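Local coordinates for protein alpha-L-rhamnosidase (Aspergillus terreus, PDB 6GSZ) that probably hydrolyses terminal non-reducing alpha-L-rhamnose residues of alpha-L-rhamnosides, acting as a calcium-binding, N-glycosylated fungal glycosidase, at residues Ser440-Asn445 with Pro725-Gln730; Phe477-Asn482 with Leu771-Gly776; Asp53-Glu58 with Pro66-Pro71; Gly533-Leu538 with Glu549-Gly554. All coordinates share one frame; numbering follows the deposited sequence.

Interaction 1. Residues Ser440-Asn445 with Pro725-Gln730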
loop_
_atom_site.group_PDB
_atom_site.type_symbol
_atom_site.label_atom_id
_atom_site.label_comp_id
_atom_site.label_asym_id
_atom_site.label_seq_id
_atom_site.Cartn_x
_atom_site.Cartn_y
_atom_site.Cartn_z
ATOM N N SER A 440 -2.530 -15.096 -16.455
ATOM C CA SER A 440 -3.418 -13.921 -16.295
ATOM C C SER A 440 -4.084 -13.930 -14.905
ATOM O O SER A 440 -4.168 -12.872 -14.259
ATOM C CB SER A 440 -4.486 -13.833 -17.361
ATOM O OG SER A 440 -3.902 -13.705 -18.638
ATOM N N LYS A 441 -4.538 -15.108 -14.451
ATOM C CA LYS A 441 -5.150 -15.189 -13.132
ATOM C C LYS A 441 -4.119 -14.907 -12.035
ATOM O O LYS A 441 -4.456 -14.279 -11.019
ATOM C CB LYS A 441 -5.789 -16.562 -12.920
ATOM C CG LYS A 441 -6.461 -16.753 -11.558
ATOM C CD LYS A 441 -7.589 -15.778 -11.295
ATOM C CE LYS A 441 -8.537 -16.227 -10.205
ATOM N NZ LYS A 441 -9.629 -15.236 -9.994
ATOM N N LEU A 442 -2.892 -15.405 -12.194
ATOM C CA LEU A 442 -1.811 -15.082 -11.240
ATOM C C LEU A 442 -1.704 -13.564 -11.037
ATOM O O LEU A 442 -1.632 -13.095 -9.898
ATOM C CB LEU A 442 -0.482 -15.656 -11.709
ATOM C CG LEU A 442 0.721 -15.331 -10.826
ATOM C CD1 LEU A 442 0.523 -15.860 -9.396
ATOM C CD2 LEU A 442 1.998 -15.866 -11.480
ATOM N N HIS A 443 -1.704 -12.789 -12.119
ATOM C CA HIS A 443 -1.611 -11.346 -11.995
ATOM C C HIS A 443 -2.828 -10.784 -11.227
ATOM O O HIS A 443 -2.676 -9.914 -10.393
ATOM C CB HIS A 443 -1.378 -10.653 -13.347
ATOM C CG HIS A 443 -1.054 -9.217 -13.131
ATOM N ND1 HIS A 443 -2.026 -8.222 -13.065
ATOM C CD2 HIS A 443 0.137 -8.612 -12.938
ATOM C CE1 HIS A 443 -1.420 -7.063 -12.833
ATOM N NE2 HIS A 443 -0.083 -7.285 -12.771
ATOM N N GLU A 444 -4.037 -11.262 -11.547
ATOM C CA GLU A 444 -5.229 -10.834 -10.821
ATOM C C GLU A 444 -5.063 -11.130 -9.315
ATOM O O GLU A 444 -5.433 -10.299 -8.449
ATOM C CB GLU A 444 -6.449 -11.474 -11.481
ATOM C CG GLU A 444 -7.746 -11.026 -10.863
ATOM C CD GLU A 444 -9.023 -11.353 -11.637
ATOM O OE1 GLU A 444 -8.946 -11.932 -12.727
ATOM O OE2 GLU A 444 -10.095 -11.011 -11.127
ATOM N N ASN A 445 -4.489 -12.288 -9.002
ATOM C CA ASN A 445 -4.298 -12.690 -7.608
ATOM C C ASN A 445 -3.287 -11.782 -6.902
ATOM O O ASN A 445 -3.485 -11.449 -5.716
ATOM C CB ASN A 445 -3.837 -14.142 -7.477
ATOM C CG ASN A 445 -4.904 -15.139 -7.883
ATOM O OD1 ASN A 445 -6.028 -14.768 -8.281
ATOM N ND2 ASN A 445 -4.531 -16.414 -7.826
ATOM N N PRO A 725 6.328 -26.846 -5.140
ATOM C CA PRO A 725 6.072 -25.405 -4.999
ATOM C C PRO A 725 6.224 -24.625 -6.314
ATOM O O PRO A 725 7.204 -24.839 -7.067
ATOM C CB PRO A 725 7.185 -25.014 -4.009
ATOM C CG PRO A 725 8.352 -25.857 -4.384
ATOM C CD PRO A 725 7.722 -27.177 -4.788
ATOM N N SER A 726 5.307 -23.694 -6.568
ATOM C CA SER A 726 5.298 -22.853 -7.752
ATOM C C SER A 726 4.213 -21.789 -7.573
ATOM O O SER A 726 3.393 -21.868 -6.649
ATOM C CB SER A 726 5.021 -23.651 -9.019
ATOM O OG SER A 726 3.707 -24.177 -8.973
ATOM N N TRP A 727 4.186 -20.791 -8.435
ATOM C CA TRP A 727 3.108 -19.791 -8.402
ATOM C C TRP A 727 1.756 -20.356 -8.859
ATOM O O TRP A 727 0.733 -20.150 -8.208
ATOM C CB TRP A 727 3.474 -18.581 -9.237
ATOM C CG TRP A 727 4.629 -17.811 -8.700
ATOM C CD1 TRP A 727 4.577 -16.810 -7.782
ATOM C CD2 TRP A 727 6.010 -17.919 -9.086
ATOM N NE1 TRP A 727 5.831 -16.338 -7.511
ATOM C CE2 TRP A 727 6.730 -16.980 -8.323
ATOM C CE3 TRP A 727 6.705 -18.738 -9.975
ATOM C CZ2 TRP A 727 8.112 -16.835 -8.422
ATOM C CZ3 TRP A 727 8.073 -18.602 -10.069
ATOM C CH2 TRP A 727 8.761 -17.658 -9.309
ATOM N N LEU A 728 1.739 -21.083 -9.979
ATOM C CA LEU A 728 0.462 -21.506 -10.553
ATOM C C LEU A 728 -0.141 -22.667 -9.776
ATOM O O LEU A 728 -1.337 -22.909 -9.930
ATOM C CB LEU A 728 0.627 -21.872 -12.035
ATOM C CG LEU A 728 1.045 -20.731 -12.933
ATOM C CD1 LEU A 728 0.986 -21.149 -14.401
ATOM C CD2 LEU A 728 0.249 -19.469 -12.688
ATOM N N TYR A 729 0.644 -23.345 -8.937
ATOM C CA TYR A 729 0.025 -24.311 -8.018
ATOM C C TYR A 729 -1.066 -23.605 -7.217
ATOM O O TYR A 729 -2.142 -24.135 -7.015
ATOM C CB TYR A 729 1.066 -24.917 -7.089
ATOM C CG TYR A 729 0.498 -25.648 -5.908
ATOM C CD1 TYR A 729 -0.078 -26.883 -6.076
ATOM C CD2 TYR A 729 0.539 -25.110 -4.635
ATOM C CE1 TYR A 729 -0.608 -27.571 -4.997
ATOM C CE2 TYR A 729 0.020 -25.772 -3.538
ATOM C CZ TYR A 729 -0.560 -27.018 -3.723
ATOM O OH TYR A 729 -1.079 -27.687 -2.652
ATOM N N GLN A 730 -0.740 -22.408 -6.719
ATOM C CA GLN A 730 -1.709 -21.709 -5.867
ATOM C C GLN A 730 -2.962 -21.350 -6.685
ATOM O O GLN A 730 -4.073 -21.447 -6.179
ATOM C CB GLN A 730 -1.074 -20.469 -5.213
ATOM C CG GLN A 730 0.230 -20.773 -4.507
ATOM C CD GLN A 730 0.803 -19.647 -3.681
ATOM O OE1 GLN A 730 0.487 -18.477 -3.905
ATOM N NE2 GLN A 730 1.666 -19.986 -2.721
#
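L442 meets W727 and L728 where helix 437-453 is joined by the short helix 727-732, both in the six-hairpin glycosidase domain, whose family fold is an (alpha/alpha)6 barrel. The contact is apolar and buried, and no hydrogen bond crosses it. Read from its start, the first segment is tied back at S440, whose OG bonds to the backbone N of C434. K441 lays its side chain on V731, one residue past the second segment. L442 carries the contact itself: with CG anti to the backbone N (chi1 178°), both methyls lie against the CB of W727. L442 CD2 is 3.8 Å and L442 CD1 4.0 Å from that carbon, so the tryptophan is met at its stem. Its indole leads elsewhere, NE1 bonding to V764 O and the ring meeting W742 edge-to-face. The side chain of L728 comes across that of L442 at about a right angle, its CD2 4.0 Å from L442 CB. What fixes the start of this short helix is S726 at the N-cap, whose OG accepts from Y729 N at 3.2 Å, with an angle of 146° at the hydrogen; the carbonyls of Q721 and E723 also lie within hydrogen-bonding reach of this OG and would have to share its one proton. One turn beyond L442, N445 rests on V731, and its ND2 is hydrogen-bonded to G735 O.

Interaction 2. Residues Phe477-Asn482 with Leu771-Gly776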
loop_
_atom_site.group_PDB
_atom_site.type_symbol
_atom_site.label_atom_id
_atom_site.label_comp_id
_atom_site.label_asym_id
_atom_site.label_seq_id
_atom_site.Cartn_x
_atom_site.Cartn_y
_atom_site.Cartn_z
ATOM N N PHE A 477 8.452 -6.529 -2.287
ATOM C CA PHE A 477 7.264 -6.358 -3.154
ATOM C C PHE A 477 7.203 -4.980 -3.850
ATOM O O PHE A 477 6.433 -4.851 -4.798
ATOM C CB PHE A 477 5.984 -6.602 -2.337
ATOM C CG PHE A 477 4.730 -6.637 -3.175
ATOM C CD1 PHE A 477 4.532 -7.656 -4.104
ATOM C CD2 PHE A 477 3.738 -5.675 -3.013
ATOM C CE1 PHE A 477 3.407 -7.671 -4.905
ATOM C CE2 PHE A 477 2.605 -5.693 -3.816
ATOM C CZ PHE A 477 2.443 -6.700 -4.750
ATOM N N SER A 478 7.920 -3.946 -3.379
ATOM C CA SER A 478 7.562 -2.577 -3.836
ATOM C C SER A 478 7.825 -2.377 -5.361
ATOM O O SER A 478 7.093 -1.588 -5.967
ATOM C CB SER A 478 8.212 -1.486 -2.988
ATOM O OG SER A 478 9.487 -1.144 -3.456
ATOM N N ARG A 479 8.780 -3.112 -5.990
ATOM C CA ARG A 479 8.973 -2.976 -7.409
ATOM C C ARG A 479 7.691 -3.347 -8.172
ATOM O O ARG A 479 7.317 -2.703 -9.169
ATOM C CB ARG A 479 10.155 -3.853 -7.835
ATOM C CG ARG A 479 10.573 -3.769 -9.291
ATOM C CD ARG A 479 11.855 -4.557 -9.428
ATOM N NE ARG A 479 12.334 -4.657 -10.798
ATOM C CZ ARG A 479 13.541 -5.181 -11.099
ATOM N NH1 ARG A 479 14.403 -5.537 -10.142
ATOM N NH2 ARG A 479 13.894 -5.302 -12.366
ATOM N N THR A 480 7.023 -4.401 -7.718
ATOM C CA THR A 480 5.744 -4.824 -8.238
ATOM C C THR A 480 4.640 -3.790 -7.880
ATOM O O THR A 480 3.847 -3.339 -8.722
ATOM C CB THR A 480 5.387 -6.232 -7.730
ATOM O OG1 THR A 480 6.414 -7.158 -8.105
ATOM C CG2 THR A 480 4.043 -6.677 -8.282
ATOM N N ALA A 481 4.569 -3.449 -6.590
ATOM C CA ALA A 481 3.482 -2.632 -6.079
ATOM C C ALA A 481 3.392 -1.290 -6.807
ATOM O O ALA A 481 2.317 -0.833 -7.162
ATOM C CB ALA A 481 3.718 -2.351 -4.614
ATOM N N ASN A 482 4.564 -0.642 -7.033
ATOM C CA ASN A 482 4.620 0.684 -7.545
ATOM C C ASN A 482 4.242 0.766 -9.042
ATOM O O ASN A 482 4.017 1.874 -9.564
ATOM C CB ASN A 482 6.034 1.263 -7.428
ATOM C CG ASN A 482 6.572 1.407 -6.027
ATOM O OD1 ASN A 482 5.820 1.202 -5.039
ATOM N ND2 ASN A 482 7.807 1.888 -5.881
ATOM N N LEU A 771 6.413 -10.221 -14.800
ATOM C CA LEU A 771 5.309 -10.140 -15.763
ATOM C C LEU A 771 5.288 -8.763 -16.434
ATOM O O LEU A 771 5.177 -8.632 -17.655
ATOM C CB LEU A 771 3.971 -10.408 -15.082
ATOM C CG LEU A 771 3.844 -11.697 -14.271
ATOM C CD1 LEU A 771 2.435 -11.848 -13.705
ATOM C CD2 LEU A 771 4.238 -12.953 -14.949
ATOM N N HIS A 772 5.469 -7.720 -15.644
ATOM C CA HIS A 772 5.377 -6.360 -16.153
ATOM C C HIS A 772 6.562 -6.060 -17.079
ATOM O O HIS A 772 6.373 -5.395 -18.132
ATOM C CB HIS A 772 5.341 -5.321 -15.013
ATOM C CG HIS A 772 4.249 -5.514 -14.003
ATOM N ND1 HIS A 772 4.439 -5.144 -12.692
ATOM C CD2 HIS A 772 2.997 -6.017 -14.108
ATOM C CE1 HIS A 772 3.310 -5.411 -12.044
ATOM N NE2 HIS A 772 2.405 -5.945 -12.883
ATOM N N GLU A 773 7.772 -6.365 -16.584
ATOM C CA GLU A 773 9.002 -5.841 -17.215
ATOM C C GLU A 773 9.544 -6.741 -18.330
ATOM O O GLU A 773 10.241 -6.241 -19.208
ATOM C CB GLU A 773 10.127 -5.672 -16.195
ATOM C CG GLU A 773 9.780 -4.697 -15.071
ATOM C CD GLU A 773 10.937 -4.434 -14.116
ATOM O OE1 GLU A 773 12.092 -4.848 -14.418
ATOM O OE2 GLU A 773 10.671 -3.888 -13.031
ATOM N N VAL A 774 9.276 -8.033 -18.275
ATOM C CA VAL A 774 9.877 -8.964 -19.217
ATOM C C VAL A 774 8.812 -9.495 -20.182
ATOM O O VAL A 774 8.967 -9.384 -21.399
ATOM C CB VAL A 774 10.652 -10.089 -18.499
ATOM C CG1 VAL A 774 11.228 -11.039 -19.506
ATOM C CG2 VAL A 774 11.768 -9.518 -17.632
ATOM N N ILE A 775 7.708 -10.041 -19.675
ATOM C CA ILE A 775 6.596 -10.445 -20.585
ATOM C C ILE A 775 6.025 -9.184 -21.247
ATOM O O ILE A 775 5.848 -9.127 -22.468
ATOM C CB ILE A 775 5.491 -11.243 -19.877
ATOM C CG1 ILE A 775 6.047 -12.479 -19.161
ATOM C CG2 ILE A 775 4.407 -11.618 -20.887
ATOM C CD1 ILE A 775 4.983 -13.310 -18.477
ATOM N N GLY A 776 5.770 -8.152 -20.434
ATOM C CA GLY A 776 5.224 -6.888 -20.925
ATOM C C GLY A 776 6.280 -5.944 -21.459
ATOM O O GLY A 776 5.942 -4.968 -22.129
HETATM O O HOH W 1 6.835 -3.950 -11.721
#
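The guanidinium of R479 is met at its edge by the E773 carboxylate, and the imidazole of H772 is met at its edge by the backbone of T480. One face relation of that imidazole is a stack with F483; in its plane at the edge lies a water. The salt bridge is side-on and bidentate: R479 NE donates to E773 OE2 at 2.9 Å, almost straight at 174°, and R479 NH2 donates to E773 OE1 at 2.8 Å. Both oxygens are approached on their syn side, but the two planes are turned 28° apart, so the pair is not fully coplanar. R479 reaches the glutamate by an extended chain that starts with CG anti to the backbone N (chi1 -176°); its NH1 is held separately by Y664 OH, which leaves three nitrogens with partners and limits rotation of the group. Beside the bridge, T480 CG2 packs 4.0 Å from H772 CE1. The water donates to R479 O at 2.9 Å and lies 2.8 Å from H772 ND1, linking one helix backbone to the other helix's ring, while H772 NE2 pairs with H443 NE2. The second helix widens into a pi-type turn here, with G776 N bonded to L771 O at 2.9 Å. The contact thus joins helix 471-484 to helix 768-775 in the six-hairpin glycosidase domain, a family whose helices are expected to form an (alpha/alpha)6 barrel.

Interaction 3. Residues Asp53-Glu58 with Pro66-Pro71. With CA (calcium ion), chain X.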
loop_
_atom_site.group_PDB
_atom_site.type_symbol
_atom_site.label_atom_id
_atom_site.label_comp_id
_atom_site.label_asym_id
_atom_site.label_seq_id
_atom_site.Cartn_x
_atom_site.Cartn_y
_atom_site.Cartn_z
ATOM N N ASP A 53 -3.543 35.139 -11.509
ATOM C CA ASP A 53 -2.177 35.322 -12.002
ATOM C C ASP A 53 -1.827 34.139 -12.909
ATOM O O ASP A 53 -2.211 33.048 -12.622
ATOM C CB ASP A 53 -1.145 35.382 -10.882
ATOM C CG ASP A 53 -1.216 36.612 -10.015
ATOM O OD1 ASP A 53 -1.608 37.674 -10.540
ATOM O OD2 ASP A 53 -0.880 36.476 -8.824
ATOM N N VAL A 54 -1.096 34.413 -14.013
ATOM C CA VAL A 54 -0.578 33.374 -14.891
ATOM C C VAL A 54 0.947 33.469 -14.835
ATOM O O VAL A 54 1.529 34.519 -15.070
ATOM C CB VAL A 54 -1.127 33.470 -16.333
ATOM C CG1 VAL A 54 -0.489 32.434 -17.250
ATOM C CG2 VAL A 54 -2.658 33.342 -16.341
ATOM N N PHE A 55 1.576 32.336 -14.534
ATOM C CA PHE A 55 3.018 32.227 -14.422
ATOM C C PHE A 55 3.524 31.328 -15.553
ATOM O O PHE A 55 3.124 30.156 -15.677
ATOM C CB PHE A 55 3.386 31.580 -13.088
ATOM C CG PHE A 55 2.902 32.387 -11.911
ATOM C CD1 PHE A 55 3.642 33.459 -11.429
ATOM C CD2 PHE A 55 1.704 32.079 -11.285
ATOM C CE1 PHE A 55 3.193 34.211 -10.358
ATOM C CE2 PHE A 55 1.260 32.822 -10.209
ATOM C CZ PHE A 55 2.008 33.865 -9.730
ATOM N N ARG A 56 4.388 31.872 -16.397
ATOM C CA ARG A 56 4.978 31.095 -17.522
ATOM C C ARG A 56 6.405 30.683 -17.162
ATOM O O ARG A 56 7.183 31.473 -16.620
ATOM C CB ARG A 56 5.029 31.933 -18.806
ATOM C CG ARG A 56 5.511 31.140 -20.021
ATOM C CD ARG A 56 5.377 31.796 -21.387
ATOM N NE ARG A 56 5.840 30.890 -22.446
ATOM C CZ ARG A 56 5.078 30.403 -23.437
ATOM N NH1 ARG A 56 3.763 30.572 -23.421
ATOM N NH2 ARG A 56 5.640 29.785 -24.465
ATOM N N SER A 57 6.724 29.431 -17.490
ATOM C CA SER A 57 8.065 28.862 -17.349
ATOM C C SER A 57 8.497 28.290 -18.689
ATOM O O SER A 57 7.767 27.509 -19.258
ATOM C CB SER A 57 8.090 27.749 -16.342
ATOM O OG SER A 57 7.872 28.218 -15.020
ATOM N N GLU A 58 9.710 28.642 -19.108
ATOM C CA GLU A 58 10.450 27.901 -20.147
ATOM C C GLU A 58 11.048 26.689 -19.451
ATOM O O GLU A 58 11.893 26.861 -18.571
ATOM C CB GLU A 58 11.532 28.789 -20.742
ATOM C CG GLU A 58 12.149 28.244 -21.985
ATOM C CD GLU A 58 11.280 28.262 -23.227
ATOM O OE1 GLU A 58 10.187 28.934 -23.228
ATOM O OE2 GLU A 58 11.757 27.620 -24.241
ATOM N N PRO A 66 7.922 23.592 -9.377
ATOM C CA PRO A 66 7.653 24.437 -8.228
ATOM C C PRO A 66 6.289 25.122 -8.197
ATOM O O PRO A 66 5.682 25.403 -9.218
ATOM C CB PRO A 66 8.753 25.501 -8.288
ATOM C CG PRO A 66 9.826 24.886 -9.159
ATOM C CD PRO A 66 9.047 24.075 -10.182
ATOM N N TRP A 67 5.766 25.267 -6.966
ATOM C CA TRP A 67 4.631 26.169 -6.775
ATOM C C TRP A 67 5.038 27.564 -7.250
ATOM O O TRP A 67 6.060 28.056 -6.801
ATOM C CB TRP A 67 4.266 26.176 -5.295
ATOM C CG TRP A 67 3.146 27.114 -4.953
ATOM C CD1 TRP A 67 3.242 28.294 -4.254
ATOM C CD2 TRP A 67 1.769 26.961 -5.321
ATOM N NE1 TRP A 67 2.008 28.892 -4.173
ATOM C CE2 TRP A 67 1.089 28.094 -4.804
ATOM C CE3 TRP A 67 1.060 26.001 -6.044
ATOM C CZ2 TRP A 67 -0.271 28.277 -5.019
ATOM C CZ3 TRP A 67 -0.287 26.185 -6.237
ATOM C CH2 TRP A 67 -0.940 27.316 -5.732
ATOM N N PRO A 68 4.289 28.188 -8.160
ATOM C CA PRO A 68 4.751 29.454 -8.750
ATOM C C PRO A 68 4.312 30.745 -8.057
ATOM O O PRO A 68 4.745 31.817 -8.390
ATOM C CB PRO A 68 4.103 29.411 -10.146
ATOM C CG PRO A 68 2.785 28.690 -9.886
ATOM C CD PRO A 68 3.143 27.607 -8.879
ATOM N N SER A 69 3.410 30.630 -7.085
ATOM C CA SER A 69 2.794 31.824 -6.473
ATOM C C SER A 69 3.381 32.020 -5.062
ATOM O O SER A 69 4.347 31.351 -4.647
ATOM C CB SER A 69 1.273 31.668 -6.520
ATOM O OG SER A 69 0.569 32.775 -5.960
ATOM N N SER A 70 2.843 32.998 -4.325
ATOM C CA SER A 70 3.229 33.158 -2.937
ATOM C C SER A 70 2.705 31.952 -2.142
ATOM O O SER A 70 1.762 31.276 -2.555
ATOM C CB SER A 70 2.691 34.445 -2.365
ATOM O OG SER A 70 1.308 34.501 -2.593
ATOM N N PRO A 71 3.344 31.624 -1.018
ATOM C CA PRO A 71 2.885 30.496 -0.182
ATOM C C PRO A 71 1.417 30.601 0.232
ATOM O O PRO A 71 0.914 31.694 0.498
ATOM C CB PRO A 71 3.806 30.540 1.038
ATOM C CG PRO A 71 5.035 31.294 0.554
ATOM C CD PRO A 71 4.511 32.308 -0.439
HETATM CA CA CA X . -2.038 39.944 -10.165
HETATM O O HOH W 2 -0.759 34.227 -7.666
HETATM O O HOH W 3 -3.998 39.002 -9.232
HETATM O O HOH W 4 -3.425 39.344 -12.174
#
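A backbone carbonyl lies over an aromatic face in this contact: P68 O sits 3.4 Å above the ring plane of F55, offset toward the rim, with F55 CE1 its closest ring atom at 3.5 Å. The setting is the N-terminal immunoglobulin-like domain, where F55 belongs to the edge strand 53-58 and P68 to the irregular loop that leads on toward strand 78-86. F55 holds its CG anti to its own carbonyl carbon (chi1 -61°), which brings the ring up to the loop. The side chains of P68 and F55 cross at about a right angle, with P68 CB 3.7 Å from F55 CG, and S69 CB adds an oblique contact 3.9 Å from F55 CE2. Within the loop, W67 NE1 donates to S70 O at 2.9 Å, close to straight at 165°, although it approaches from well above the carbonyl plane. P68 CD and S69 N lie over one face of that indole, so the turn is folded onto the tryptophan; R47 bonds to S70 O and S69 OG as well. A water in the plane of the F55 ring, at its edge, joins the segments by polar bonds: it donates to D53 OD2 and also pairs with S69 OG. The other oxygen of the same carboxylate, D53 OD1, binds a calcium ion at 2.3 Å, with two waters beside it in the metal's shell.

Interaction 4. Residues Gly533-Leu538 with Glu549-Gly554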
loop_
_atom_site.group_PDB
_atom_site.type_symbol
_atom_site.label_atom_id
_atom_site.label_comp_id
_atom_site.label_asym_id
_atom_site.label_seq_id
_atom_site.Cartn_x
_atom_site.Cartn_y
_atom_site.Cartn_z
ATOM N N GLY A 533 16.239 0.151 0.500
ATOM C CA GLY A 533 15.647 -0.434 -0.714
ATOM C C GLY A 533 14.321 0.196 -1.120
ATOM O O GLY A 533 13.987 0.345 -2.303
ATOM N N VAL A 534 13.446 0.455 -0.126
ATOM C CA VAL A 534 12.131 1.010 -0.462
ATOM C C VAL A 534 12.325 2.432 -1.016
ATOM O O VAL A 534 11.777 2.738 -2.073
ATOM C CB VAL A 534 11.091 0.883 0.660
ATOM C CG1 VAL A 534 9.761 1.480 0.250
ATOM C CG2 VAL A 534 10.894 -0.591 0.975
ATOM N N PRO A 535 13.103 3.331 -0.376
ATOM C CA PRO A 535 13.467 4.618 -0.997
ATOM C C PRO A 535 14.096 4.498 -2.395
ATOM O O PRO A 535 13.711 5.271 -3.302
ATOM C CB PRO A 535 14.417 5.257 0.020
ATOM C CG PRO A 535 13.903 4.710 1.338
ATOM C CD PRO A 535 13.602 3.262 1.012
ATOM N N TRP A 536 15.028 3.554 -2.559
ATOM C CA TRP A 536 15.682 3.445 -3.871
ATOM C C TRP A 536 14.624 3.141 -4.947
ATOM O O TRP A 536 14.594 3.757 -6.018
ATOM C CB TRP A 536 16.739 2.343 -3.829
ATOM C CG TRP A 536 17.442 2.082 -5.136
ATOM C CD1 TRP A 536 18.538 2.704 -5.622
ATOM C CD2 TRP A 536 17.073 1.095 -6.097
ATOM N NE1 TRP A 536 18.896 2.165 -6.824
ATOM C CE2 TRP A 536 17.985 1.205 -7.173
ATOM C CE3 TRP A 536 16.008 0.207 -6.189
ATOM C CZ2 TRP A 536 17.865 0.403 -8.307
ATOM C CZ3 TRP A 536 15.881 -0.583 -7.308
ATOM C CH2 TRP A 536 16.806 -0.485 -8.348
ATOM N N GLN A 537 13.761 2.162 -4.675
ATOM C CA GLN A 537 12.705 1.777 -5.604
ATOM C C GLN A 537 11.694 2.919 -5.820
ATOM O O GLN A 537 11.088 3.054 -6.909
ATOM C CB GLN A 537 12.053 0.458 -5.239
ATOM C CG GLN A 537 10.984 0.002 -6.217
ATOM C CD GLN A 537 11.532 -0.262 -7.608
ATOM O OE1 GLN A 537 12.358 -1.140 -7.768
ATOM N NE2 GLN A 537 10.994 0.452 -8.596
ATOM N N LEU A 538 11.367 3.635 -4.733
ATOM C CA LEU A 538 10.415 4.697 -4.847
ATOM C C LEU A 538 10.925 5.738 -5.857
ATOM O O LEU A 538 10.130 6.316 -6.600
ATOM C CB LEU A 538 10.151 5.285 -3.454
ATOM C CG LEU A 538 8.851 6.022 -3.278
ATOM C CD1 LEU A 538 7.637 5.116 -3.503
ATOM C CD2 LEU A 538 8.830 6.637 -1.894
ATOM N N GLU A 549 15.804 12.824 -0.991
ATOM C CA GLU A 549 16.590 13.544 0.011
ATOM C C GLU A 549 16.011 13.342 1.428
ATOM O O GLU A 549 16.803 13.118 2.349
ATOM C CB GLU A 549 16.654 15.034 -0.305
ATOM C CG GLU A 549 17.526 15.829 0.631
ATOM C CD GLU A 549 19.012 15.594 0.474
ATOM O OE1 GLU A 549 19.477 15.568 -0.686
ATOM O OE2 GLU A 549 19.700 15.462 1.522
ATOM N N GLU A 550 14.678 13.390 1.604
ATOM C CA GLU A 550 14.148 13.204 2.980
ATOM C C GLU A 550 14.404 11.785 3.485
ATOM O O GLU A 550 14.516 11.588 4.716
ATOM C CB GLU A 550 12.698 13.660 3.033
ATOM C CG GLU A 550 11.656 12.671 2.646
ATOM C CD GLU A 550 10.282 13.269 2.361
ATOM O OE1 GLU A 550 10.237 14.484 1.980
ATOM O OE2 GLU A 550 9.283 12.511 2.460
ATOM N N GLN A 551 14.494 10.817 2.573
ATOM C CA GLN A 551 14.701 9.406 2.912
ATOM C C GLN A 551 16.194 9.040 3.040
ATOM O O GLN A 551 16.536 7.921 3.449
ATOM C CB GLN A 551 13.947 8.526 1.922
ATOM C CG GLN A 551 12.444 8.682 2.089
ATOM C CD GLN A 551 11.608 8.219 0.922
ATOM O OE1 GLN A 551 12.100 7.556 0.005
ATOM N NE2 GLN A 551 10.318 8.540 0.949
ATOM N N TYR A 552 17.075 9.967 2.660
ATOM C CA TYR A 552 18.481 9.691 2.646
ATOM C C TYR A 552 19.063 9.399 4.020
ATOM O O TYR A 552 19.838 8.423 4.166
ATOM C CB TYR A 552 19.264 10.833 1.995
ATOM C CG TYR A 552 20.726 10.531 1.818
ATOM C CD1 TYR A 552 21.150 9.633 0.856
ATOM C CD2 TYR A 552 21.689 11.103 2.628
ATOM C CE1 TYR A 552 22.492 9.385 0.635
ATOM C CE2 TYR A 552 23.045 10.845 2.438
ATOM C CZ TYR A 552 23.445 9.961 1.458
ATOM O OH TYR A 552 24.779 9.713 1.237
ATOM N N GLY A 553 18.657 10.196 5.018
ATOM C CA GLY A 553 19.277 10.021 6.335
ATOM C C GLY A 553 19.015 8.643 6.928
ATOM O O GLY A 553 19.909 8.006 7.498
ATOM N N GLY A 554 17.814 8.115 6.701
ATOM C CA GLY A 554 17.516 6.763 7.164
ATOM C C GLY A 554 18.421 5.720 6.533
ATOM O O GLY A 554 18.948 4.805 7.188
HETATM O O HOH W 5 12.986 7.904 -2.584
#
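P535 and Q551 touch through the amide end of the glutamine: Q551 OE1 lies 3.3 Å from P535 CB, a short carbon-oxygen approach. Further back along the same side chain, Q551 CB packs 3.8 Å from P535 CB, so the proline ring is met by both the stem and the oxygen. The nitrogen of the amide turns to L538, whose CD2 is 3.7 Å from Q551 NE2, the two side chains crossing at about a right angle. A water closes the polar part: it donates to Q551 OE1 at 2.8 Å and to P535 O, also at 2.8 Å, tying the amide to the facing backbone although no direct hydrogen bond spans the contact. Helices 530-542 and 545-562 follow one another and run in roughly opposite directions, a helical hairpin of the six-hairpin glycosidase domain. The proline has no N-H to give to the preceding turn, and the first helix is kinked there. Q551 reaches across with CG anti to its carbonyl carbon (chi1 -68°) and an extended chain beyond. In the next shell, L495 of helix 488-503 contacts Q551, and L491 of that helix contacts L538. E550 adds a salt bridge to R492 of the same helix, while W536 and Y552, whose CB atoms point away from the contact, pack on helix 598-619.

How the interactions relate
Interactions 1, 2 and 4 all belong to the six-hairpin glycosidase domain, while interaction 3 closes earlier in the chain, in the N-terminal immunoglobulin-like domain, its centre about 48 Å from that of interaction 1. The first two alternate along the sequence: helices 437-453 and 471-484 are consecutive, as are 727-732 and 768-775, so residues some 280 positions apart are brought together twice, with centres 14 Å apart. They touch through a probable H443-H772 hydrogen bond and packing of H443 on L771. Interaction 4, between those distant partners in sequence, touches interaction 2 where Q537 packs on S478 and R479. Interactions 1 and 2 thus tie early helices of the domain to late ones, and interaction 4 adds a local hairpin.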